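Long-range contacts in lipoxygenase (PDB 5EK8), which is a cyanobacterial non-heme iron lipoxygenase, a 9R-lipoxygenase that probably inserts both atoms of molecular oxygen into polyunsaturated fatty acids: residues Val254-Leu262 against Ala350-Glu358; Asn271-Asp280 against His291-Leu299. All coordinates share one frame; numbering follows the deposited sequence.

Contact 1. Residues Val254-Leu262 against Ala350-Glu358; sequences VLNGMNPCL and ALFDGEAIE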
loop_
_atom_site.group_PDB
_atom_site.type_symbol
_atom_site.label_atom_id
_atom_site.label_comp_id
_atom_site.label_asym_id
_atom_site.label_seq_id
_atom_site.Cartn_x
_atom_site.Cartn_y
_atom_site.Cartn_z
ATOM N N VAL A 254 21.730 7.065 -0.200
ATOM C CA VAL A 254 21.531 6.486 1.119
ATOM C C VAL A 254 20.546 7.355 1.895
ATOM O O VAL A 254 19.643 6.853 2.571
ATOM C CB VAL A 254 22.856 6.356 1.895
ATOM C CG1 VAL A 254 22.600 6.244 3.392
ATOM C CG2 VAL A 254 23.641 5.152 1.396
ATOM N N LEU A 255 20.712 8.669 1.762
ATOM C CA LEU A 255 19.867 9.633 2.466
ATOM C C LEU A 255 18.454 9.748 1.900
ATOM O O LEU A 255 17.471 9.707 2.641
ATOM C CB LEU A 255 20.514 11.018 2.449
ATOM C CG LEU A 255 21.634 11.287 3.452
ATOM C CD1 LEU A 255 22.180 12.691 3.243
ATOM C CD2 LEU A 255 21.147 11.092 4.888
ATOM N N ASN A 256 18.357 9.893 0.585
ATOM C CA ASN A 256 17.104 10.316 -0.026
ATOM C C ASN A 256 16.549 9.360 -1.070
ATOM O O ASN A 256 15.513 9.636 -1.674
ATOM C CB ASN A 256 17.292 11.693 -0.649
ATOM C CG ASN A 256 17.916 12.681 0.316
ATOM O OD1 ASN A 256 17.391 12.915 1.405
ATOM N ND2 ASN A 256 19.055 13.249 -0.070
ATOM N N GLY A 257 17.225 8.230 -1.259
ATOM C CA GLY A 257 16.831 7.256 -2.262
ATOM C C GLY A 257 15.543 6.514 -1.954
ATOM O O GLY A 257 14.827 6.858 -1.012
ATOM N N MET A 258 15.258 5.494 -2.767
ATOM C CA MET A 258 14.063 4.658 -2.626
ATOM C C MET A 258 13.929 4.140 -1.206
ATOM O O MET A 258 12.845 4.151 -0.622
ATOM C CB MET A 258 14.112 3.483 -3.605
ATOM C CG MET A 258 12.835 2.672 -3.669
ATOM S SD MET A 258 13.133 0.929 -4.017
ATOM C CE MET A 258 14.057 0.451 -2.557
ATOM N N ASN A 259 15.052 3.675 -0.669
ATOM C CA ASN A 259 15.174 3.336 0.740
ATOM C C ASN A 259 15.922 4.455 1.442
ATOM O O ASN A 259 17.150 4.451 1.487
ATOM C CB ASN A 259 15.908 2.003 0.922
ATOM C CG ASN A 259 15.801 1.450 2.341
ATOM O OD1 ASN A 259 15.471 2.167 3.286
ATOM N ND2 ASN A 259 16.083 0.162 2.488
ATOM N N PRO A 260 15.182 5.432 1.981
ATOM C CA PRO A 260 15.851 6.528 2.676
ATOM C C PRO A 260 16.238 6.071 4.070
ATOM O O PRO A 260 15.380 5.975 4.948
ATOM C CB PRO A 260 14.789 7.636 2.712
ATOM C CG PRO A 260 13.502 7.001 2.196
ATOM C CD PRO A 260 13.723 5.520 2.116
ATOM N N CYS A 261 17.521 5.788 4.256
ATOM C CA CYS A 261 18.010 5.147 5.470
ATOM C C CYS A 261 17.888 6.022 6.715
ATOM O O CYS A 261 18.342 7.162 6.733
ATOM C CB CYS A 261 19.469 4.724 5.277
ATOM S SG CYS A 261 19.716 3.483 3.969
ATOM N N LEU A 262 17.257 5.477 7.752
ATOM C CA LEU A 262 17.246 6.117 9.059
ATOM C C LEU A 262 18.518 5.695 9.778
ATOM O O LEU A 262 18.582 4.619 10.367
ATOM C CB LEU A 262 15.998 5.730 9.858
ATOM C CG LEU A 262 15.551 6.640 11.006
ATOM C CD1 LEU A 262 14.101 6.361 11.361
ATOM C CD2 LEU A 262 16.418 6.451 12.229
ATOM N N ALA A 350 20.199 -2.707 0.306
ATOM C CA ALA A 350 19.321 -1.581 0.590
ATOM C C ALA A 350 18.089 -1.602 -0.302
ATOM O O ALA A 350 17.030 -1.114 0.086
ATOM C CB ALA A 350 20.069 -0.271 0.429
ATOM N N LEU A 351 18.224 -2.170 -1.495
ATOM C CA LEU A 351 17.108 -2.202 -2.432
ATOM C C LEU A 351 16.134 -3.306 -2.046
ATOM O O LEU A 351 14.920 -3.099 -2.041
ATOM C CB LEU A 351 17.587 -2.404 -3.872
ATOM C CG LEU A 351 16.485 -2.245 -4.927
ATOM C CD1 LEU A 351 16.231 -0.783 -5.195
ATOM C CD2 LEU A 351 16.828 -2.970 -6.218
ATOM N N PHE A 352 16.663 -4.483 -1.725
ATOM C CA PHE A 352 15.799 -5.570 -1.281
ATOM C C PHE A 352 15.113 -5.212 0.039
ATOM O O PHE A 352 13.901 -5.414 0.187
ATOM C CB PHE A 352 16.573 -6.878 -1.131
ATOM C CG PHE A 352 15.749 -7.994 -0.554
ATOM C CD1 PHE A 352 14.675 -8.514 -1.264
ATOM C CD2 PHE A 352 16.033 -8.511 0.700
ATOM C CE1 PHE A 352 13.906 -9.535 -0.738
ATOM C CE2 PHE A 352 15.268 -9.533 1.233
ATOM C CZ PHE A 352 14.202 -10.047 0.510
ATOM N N ASP A 353 15.878 -4.675 0.987
ATOM C CA ASP A 353 15.299 -4.231 2.250
ATOM C C ASP A 353 14.243 -3.163 2.003
ATOM O O ASP A 353 13.179 -3.164 2.624
ATOM C CB ASP A 353 16.376 -3.683 3.185
ATOM C CG ASP A 353 15.799 -3.113 4.463
ATOM O OD1 ASP A 353 15.676 -1.878 4.575
ATOM O OD2 ASP A 353 15.452 -3.903 5.356
ATOM N N GLY A 354 14.555 -2.254 1.084
ATOM C CA GLY A 354 13.657 -1.173 0.733
ATOM C C GLY A 354 12.344 -1.669 0.172
ATOM O O GLY A 354 11.290 -1.134 0.493
ATOM N N GLU A 355 12.397 -2.697 -0.667
ATOM C CA GLU A 355 11.175 -3.239 -1.245
ATOM C C GLU A 355 10.365 -4.033 -0.231
ATOM O O GLU A 355 9.150 -3.873 -0.152
ATOM C CB GLU A 355 11.484 -4.118 -2.461
ATOM C CG GLU A 355 11.904 -3.346 -3.700
ATOM C CD GLU A 355 10.757 -2.587 -4.357
ATOM O OE1 GLU A 355 10.807 -2.408 -5.594
ATOM O OE2 GLU A 355 9.812 -2.169 -3.649
ATOM N N ALA A 356 11.037 -4.893 0.529
ATOM C CA ALA A 356 10.374 -5.683 1.571
ATOM C C ALA A 356 9.770 -4.803 2.664
ATOM O O ALA A 356 8.553 -4.759 2.833
ATOM C CB ALA A 356 11.349 -6.673 2.186
ATOM N N ILE A 357 10.630 -4.103 3.396
ATOM C CA ILE A 357 10.194 -3.331 4.556
ATOM C C ILE A 357 9.588 -1.964 4.211
ATOM O O ILE A 357 8.415 -1.712 4.503
ATOM C CB ILE A 357 11.354 -3.079 5.535
ATOM C CG1 ILE A 357 12.135 -4.361 5.815
ATOM C CG2 ILE A 357 10.821 -2.462 6.800
ATOM C CD1 ILE A 357 11.347 -5.414 6.537
ATOM N N GLU A 358 10.396 -1.082 3.624
ATOM C CA GLU A 358 9.992 0.304 3.375
ATOM C C GLU A 358 8.790 0.416 2.445
ATOM O O GLU A 358 7.905 1.251 2.640
ATOM C CB GLU A 358 11.162 1.094 2.791
ATOM C CG GLU A 358 12.411 1.044 3.640
ATOM C CD GLU A 358 12.128 1.403 5.080
ATOM O OE1 GLU A 358 12.458 0.593 5.976
ATOM O OE2 GLU A 358 11.570 2.499 5.308
HETATM O O HOH W 1 13.345 4.510 6.328
#

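Contact 2. Residues Asn271-Asp280 against His291-Leu299; sequences NQFKMSFIWD and HNVEAYFVL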
loop_
_atom_site.group_PDB
_atom_site.type_symbol
_atom_site.label_atom_id
_atom_site.label_comp_id
_atom_site.label_asym_id
_atom_site.label_seq_id
_atom_site.Cartn_x
_atom_site.Cartn_y
_atom_site.Cartn_z
ATOM N N ASN A 271 29.485 12.569 15.410
ATOM C CA ASN A 271 29.702 12.840 13.991
ATOM C C ASN A 271 29.832 11.547 13.199
ATOM O O ASN A 271 29.921 11.561 11.971
ATOM C CB ASN A 271 30.944 13.704 13.782
ATOM C CG ASN A 271 30.712 15.157 14.153
ATOM O OD1 ASN A 271 29.625 15.701 13.946
ATOM N ND2 ASN A 271 31.738 15.795 14.704
ATOM N N GLN A 272 29.842 10.427 13.916
ATOM C CA GLN A 272 29.919 9.113 13.286
ATOM C C GLN A 272 28.530 8.525 13.097
ATOM O O GLN A 272 27.683 8.610 13.983
ATOM C CB GLN A 272 30.789 8.165 14.112
ATOM C CG GLN A 272 32.275 8.406 13.946
ATOM C CD GLN A 272 32.768 8.034 12.564
ATOM O OE1 GLN A 272 32.250 7.109 11.934
ATOM N NE2 GLN A 272 33.771 8.760 12.078
ATOM N N PHE A 273 28.304 7.940 11.925
ATOM C CA PHE A 273 27.013 7.375 11.560
ATOM C C PHE A 273 27.219 6.010 10.932
ATOM O O PHE A 273 28.332 5.667 10.533
ATOM C CB PHE A 273 26.261 8.288 10.585
ATOM C CG PHE A 273 25.707 9.536 11.214
ATOM C CD1 PHE A 273 24.369 9.617 11.557
ATOM C CD2 PHE A 273 26.521 10.631 11.452
ATOM C CE1 PHE A 273 23.853 10.764 12.127
ATOM C CE2 PHE A 273 26.011 11.782 12.027
ATOM C CZ PHE A 273 24.675 11.849 12.364
ATOM N N LYS A 274 26.147 5.233 10.846
ATOM C CA LYS A 274 26.203 3.935 10.191
ATOM C C LYS A 274 24.819 3.409 9.856
ATOM O O LYS A 274 23.813 3.874 10.398
ATOM C CB LYS A 274 26.936 2.915 11.061
ATOM C CG LYS A 274 26.154 2.470 12.282
ATOM C CD LYS A 274 26.846 1.323 12.996
ATOM C CE LYS A 274 26.916 0.085 12.130
ATOM N NZ LYS A 274 27.385 -1.095 12.918
ATOM N N MET A 275 24.780 2.447 8.940
ATOM C CA MET A 275 23.553 1.739 8.608
ATOM C C MET A 275 23.842 0.245 8.472
ATOM O O MET A 275 24.811 -0.162 7.824
ATOM C CB MET A 275 22.930 2.293 7.327
ATOM C CG MET A 275 21.563 1.699 6.979
ATOM S SD MET A 275 20.159 2.434 7.850
ATOM C CE MET A 275 20.148 1.523 9.396
ATOM N N SER A 276 23.003 -0.565 9.107
ATOM C CA SER A 276 23.248 -1.993 9.204
ATOM C C SER A 276 22.167 -2.797 8.508
ATOM O O SER A 276 20.973 -2.585 8.728
ATOM C CB SER A 276 23.333 -2.425 10.671
ATOM O OG SER A 276 24.296 -1.671 11.386
ATOM N N PHE A 277 22.599 -3.733 7.676
ATOM C CA PHE A 277 21.701 -4.741 7.150
ATOM C C PHE A 277 22.256 -6.121 7.478
ATOM O O PHE A 277 23.262 -6.550 6.908
ATOM C CB PHE A 277 21.503 -4.563 5.646
ATOM C CG PHE A 277 20.813 -3.278 5.280
ATOM C CD1 PHE A 277 19.518 -3.026 5.710
ATOM C CD2 PHE A 277 21.458 -2.323 4.506
ATOM C CE1 PHE A 277 18.882 -1.848 5.383
ATOM C CE2 PHE A 277 20.827 -1.142 4.172
ATOM C CZ PHE A 277 19.536 -0.904 4.608
ATOM N N ILE A 278 21.599 -6.794 8.419
ATOM C CA ILE A 278 22.003 -8.124 8.866
ATOM C C ILE A 278 20.872 -9.127 8.652
ATOM O O ILE A 278 19.735 -8.896 9.060
ATOM C CB ILE A 278 22.422 -8.127 10.353
ATOM C CG1 ILE A 278 23.801 -7.486 10.523
ATOM C CG2 ILE A 278 22.448 -9.539 10.894
ATOM C CD1 ILE A 278 23.755 -6.015 10.842
ATOM N N TRP A 279 21.199 -10.246 8.017
ATOM C CA TRP A 279 20.190 -11.199 7.570
ATOM C C TRP A 279 20.288 -12.534 8.300
ATOM O O TRP A 279 19.736 -13.537 7.843
ATOM C CB TRP A 279 20.314 -11.418 6.058
ATOM C CG TRP A 279 20.469 -10.138 5.296
ATOM C CD1 TRP A 279 21.638 -9.485 5.016
ATOM C CD2 TRP A 279 19.421 -9.346 4.726
ATOM N NE1 TRP A 279 21.380 -8.334 4.306
ATOM C CE2 TRP A 279 20.026 -8.227 4.116
ATOM C CE3 TRP A 279 18.028 -9.474 4.673
ATOM C CZ2 TRP A 279 19.288 -7.244 3.460
ATOM C CZ3 TRP A 279 17.297 -8.492 4.023
ATOM C CH2 TRP A 279 17.929 -7.395 3.423
ATOM N N ASP A 280 20.978 -12.544 9.437
ATOM C CA ASP A 280 21.173 -13.773 10.209
ATOM C C ASP A 280 19.851 -14.449 10.578
ATOM O O ASP A 280 19.799 -15.661 10.802
ATOM C CB ASP A 280 21.975 -13.488 11.479
ATOM C CG ASP A 280 23.377 -13.004 11.186
ATOM O OD1 ASP A 280 23.964 -12.313 12.045
ATOM O OD2 ASP A 280 23.891 -13.307 10.090
ATOM N N HIS A 291 24.484 -10.877 2.163
ATOM C CA HIS A 291 25.543 -10.085 2.778
ATOM C C HIS A 291 25.073 -9.251 3.966
ATOM O O HIS A 291 24.219 -8.372 3.834
ATOM C CB HIS A 291 26.186 -9.165 1.738
ATOM C CG HIS A 291 26.647 -9.878 0.505
ATOM N ND1 HIS A 291 27.810 -10.617 0.463
ATOM C CD2 HIS A 291 26.098 -9.968 -0.730
ATOM C CE1 HIS A 291 27.957 -11.132 -0.745
ATOM N NE2 HIS A 291 26.929 -10.758 -1.486
ATOM N N ASN A 292 25.638 -9.541 5.131
ATOM C CA ASN A 292 25.527 -8.637 6.260
ATOM C C ASN A 292 26.425 -7.441 5.987
ATOM O O ASN A 292 27.639 -7.510 6.180
ATOM C CB ASN A 292 25.918 -9.324 7.571
ATOM C CG ASN A 292 24.954 -10.425 7.969
ATOM O OD1 ASN A 292 23.807 -10.459 7.529
ATOM N ND2 ASN A 292 25.420 -11.332 8.811
ATOM N N VAL A 293 25.833 -6.353 5.506
ATOM C CA VAL A 293 26.623 -5.187 5.129
ATOM C C VAL A 293 26.345 -4.008 6.042
ATOM O O VAL A 293 25.197 -3.712 6.378
ATOM C CB VAL A 293 26.371 -4.764 3.665
ATOM C CG1 VAL A 293 26.939 -5.792 2.725
ATOM C CG2 VAL A 293 24.892 -4.569 3.398
ATOM N N GLU A 294 27.413 -3.340 6.457
ATOM C CA GLU A 294 27.271 -2.179 7.316
ATOM C C GLU A 294 28.073 -1.024 6.744
ATOM O O GLU A 294 29.274 -1.148 6.508
ATOM C CB GLU A 294 27.715 -2.512 8.742
ATOM C CG GLU A 294 26.962 -3.694 9.339
ATOM C CD GLU A 294 27.195 -3.861 10.829
ATOM O OE1 GLU A 294 28.140 -4.594 11.205
ATOM O OE2 GLU A 294 26.428 -3.265 11.618
ATOM N N ALA A 295 27.404 0.097 6.499
ATOM C CA ALA A 295 28.080 1.256 5.927
ATOM C C ALA A 295 28.273 2.321 6.985
ATOM O O ALA A 295 27.343 2.674 7.689
ATOM C CB ALA A 295 27.301 1.815 4.746
ATOM N N TYR A 296 29.490 2.828 7.087
ATOM C CA TYR A 296 29.828 3.839 8.069
ATOM C C TYR A 296 30.054 5.166 7.366
ATOM O O TYR A 296 30.640 5.217 6.281
ATOM C CB TYR A 296 31.069 3.427 8.859
ATOM C CG TYR A 296 30.898 2.145 9.640
ATOM C CD1 TYR A 296 30.704 2.170 11.016
ATOM C CD2 TYR A 296 30.926 0.910 9.004
ATOM C CE1 TYR A 296 30.548 1.003 11.739
ATOM C CE2 TYR A 296 30.765 -0.264 9.713
ATOM C CZ TYR A 296 30.580 -0.216 11.084
ATOM O OH TYR A 296 30.421 -1.390 11.795
ATOM N N PHE A 297 29.576 6.239 7.984
ATOM C CA PHE A 297 29.702 7.576 7.420
ATOM C C PHE A 297 30.202 8.534 8.487
ATOM O O PHE A 297 30.052 8.275 9.672
ATOM C CB PHE A 297 28.364 8.065 6.861
ATOM C CG PHE A 297 27.679 7.072 5.965
ATOM C CD1 PHE A 297 27.859 7.117 4.591
ATOM C CD2 PHE A 297 26.855 6.090 6.496
ATOM C CE1 PHE A 297 27.228 6.206 3.763
ATOM C CE2 PHE A 297 26.223 5.173 5.673
ATOM C CZ PHE A 297 26.410 5.234 4.303
ATOM N N VAL A 298 30.813 9.632 8.069
ATOM C CA VAL A 298 31.198 10.671 9.009
ATOM C C VAL A 298 30.550 11.983 8.571
ATOM O O VAL A 298 30.310 12.202 7.383
ATOM C CB VAL A 298 32.736 10.824 9.106
ATOM C CG1 VAL A 298 33.315 11.397 7.794
ATOM C CG2 VAL A 298 33.117 11.684 10.309
ATOM N N LEU A 299 30.239 12.839 9.537
ATOM C CA LEU A 299 29.642 14.134 9.244
ATOM C C LEU A 299 30.678 15.234 9.422
ATOM O O LEU A 299 31.155 15.480 10.531
ATOM C CB LEU A 299 28.433 14.385 10.143
ATOM C CG LEU A 299 27.684 15.701 9.929
ATOM C CD1 LEU A 299 26.917 15.681 8.615
ATOM C CD2 LEU A 299 26.755 15.979 11.099
#

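Contact 1. Residues Val254-Leu262 against Ala350-Glu358
Asn259 and Gly354 bring the two backbones together, their CA atoms 4.8 Å apart, where the turn that follows helix 247-256 runs against helix 337-377, the long helix of the lipoxygenase fold that supplies the iron ligands His359 and His364. Cys261 N bonds back to Val254 O and closes this turn, which presents Met258 and Asn259 to the helix. Gly354 suits its place because a side chain there would probably crowd Met258 CE and Asn259 CB; as it is, Met258 CE rests 3.7 Å from Gly354 CA. The methionine chain bends at chi2 and chi3 and crosses Leu351 at about a right angle, with CE 3.6 Å from Leu351 CD1. With its CG anti to the backbone N (chi1 -168°), Asn259 sends its amide to the helix. ND2 divides its two N-H groups, giving a nearly straight bond (169°) to a lone pair of Ala350 O at 2.9 Å and another to the anti lone pair of Asp353 OD1, also at 2.9 Å. Both acceptors lie in the amide plane, which fixes the rotation of the group, and Ala350 O also accepts the helical bond from Gly354 N. A leucine here would probably leave Asp353 OD1 and Ala350 O without this donor in a buried setting and loosen the hold of the turn on the helix. Beyond the amide, Glu358 OE2 pairs with Lys362, while Glu355 bonds to Gln577 and the iron ligand His359. A water bridges the segments, donating to Pro260 O and to Glu358 OE2, each at 2.9 Å.

Contact 2. Residues Asn271-Asp280 against His291-Leu299
Phe273 and Phe297, with CB atoms 4.3 Å apart, share the apolar face of this antiparallel beta ladder with Met275, Ala295, Phe277 and Val293. Phe273 lies beside Leu299 (CE2 to CB 4.0 Å), and Val293 CG2 meets the Phe277 ring at its edge. Each facing pair on this side is hydrogen-bonded, as in Met275 N to Ala295 O (2.9 Å). The other face is largely polar, with Val298 at its end. Lys274, its CG between the backbone N and the carbonyl carbon (chi1 72°), bends at chi3 to bring NZ to the carboxylate of Glu294 beside it. Glu294 OE2 is gripped twice, by Lys274 NZ from above the carboxylate plane and by Ser276 OG on its anti lone pair, each at 2.7 Å. Tyr296 CE1 lies 3.8 Å from Lys274 CE, and Tyr513 makes a cation-pi contact with this lysine. Past the end of strand 272-277, Asn292 holds the chain: its OD1 accepts from Trp279 N (2.7 Å) and its ND2 donates to Asp280 OD2 (2.8 Å, 165°). Asp510 also pairs with Lys274, and Arg328 with Glu294. Strands 264-266 and 303-313 flank the pair within its sheet, and helix 337-377 covers the apolar face at Phe277, Val293 and Ala295.

How the contacts relate
Both contacts are largely buried, but contact 1 lies deeper, with its centre about 16 Å from that of the chain against about 28 Å for contact 2, which has partly exposed residues at both ends. Helix 337-377 joins them, giving contact 1 a segment and packing on the sheet of contact 2. Their centres are about 13 Å apart, and they touch where Asp353 OD1 comes 3.3 Å from Phe277 CE1. In contact 1 a single amide and a packed methionine, with a bridging water, join a turn to a helix near the iron site; contact 2 relies on repeated backbone bonds, with apolar side chains on the helix side and mostly polar ones opposite.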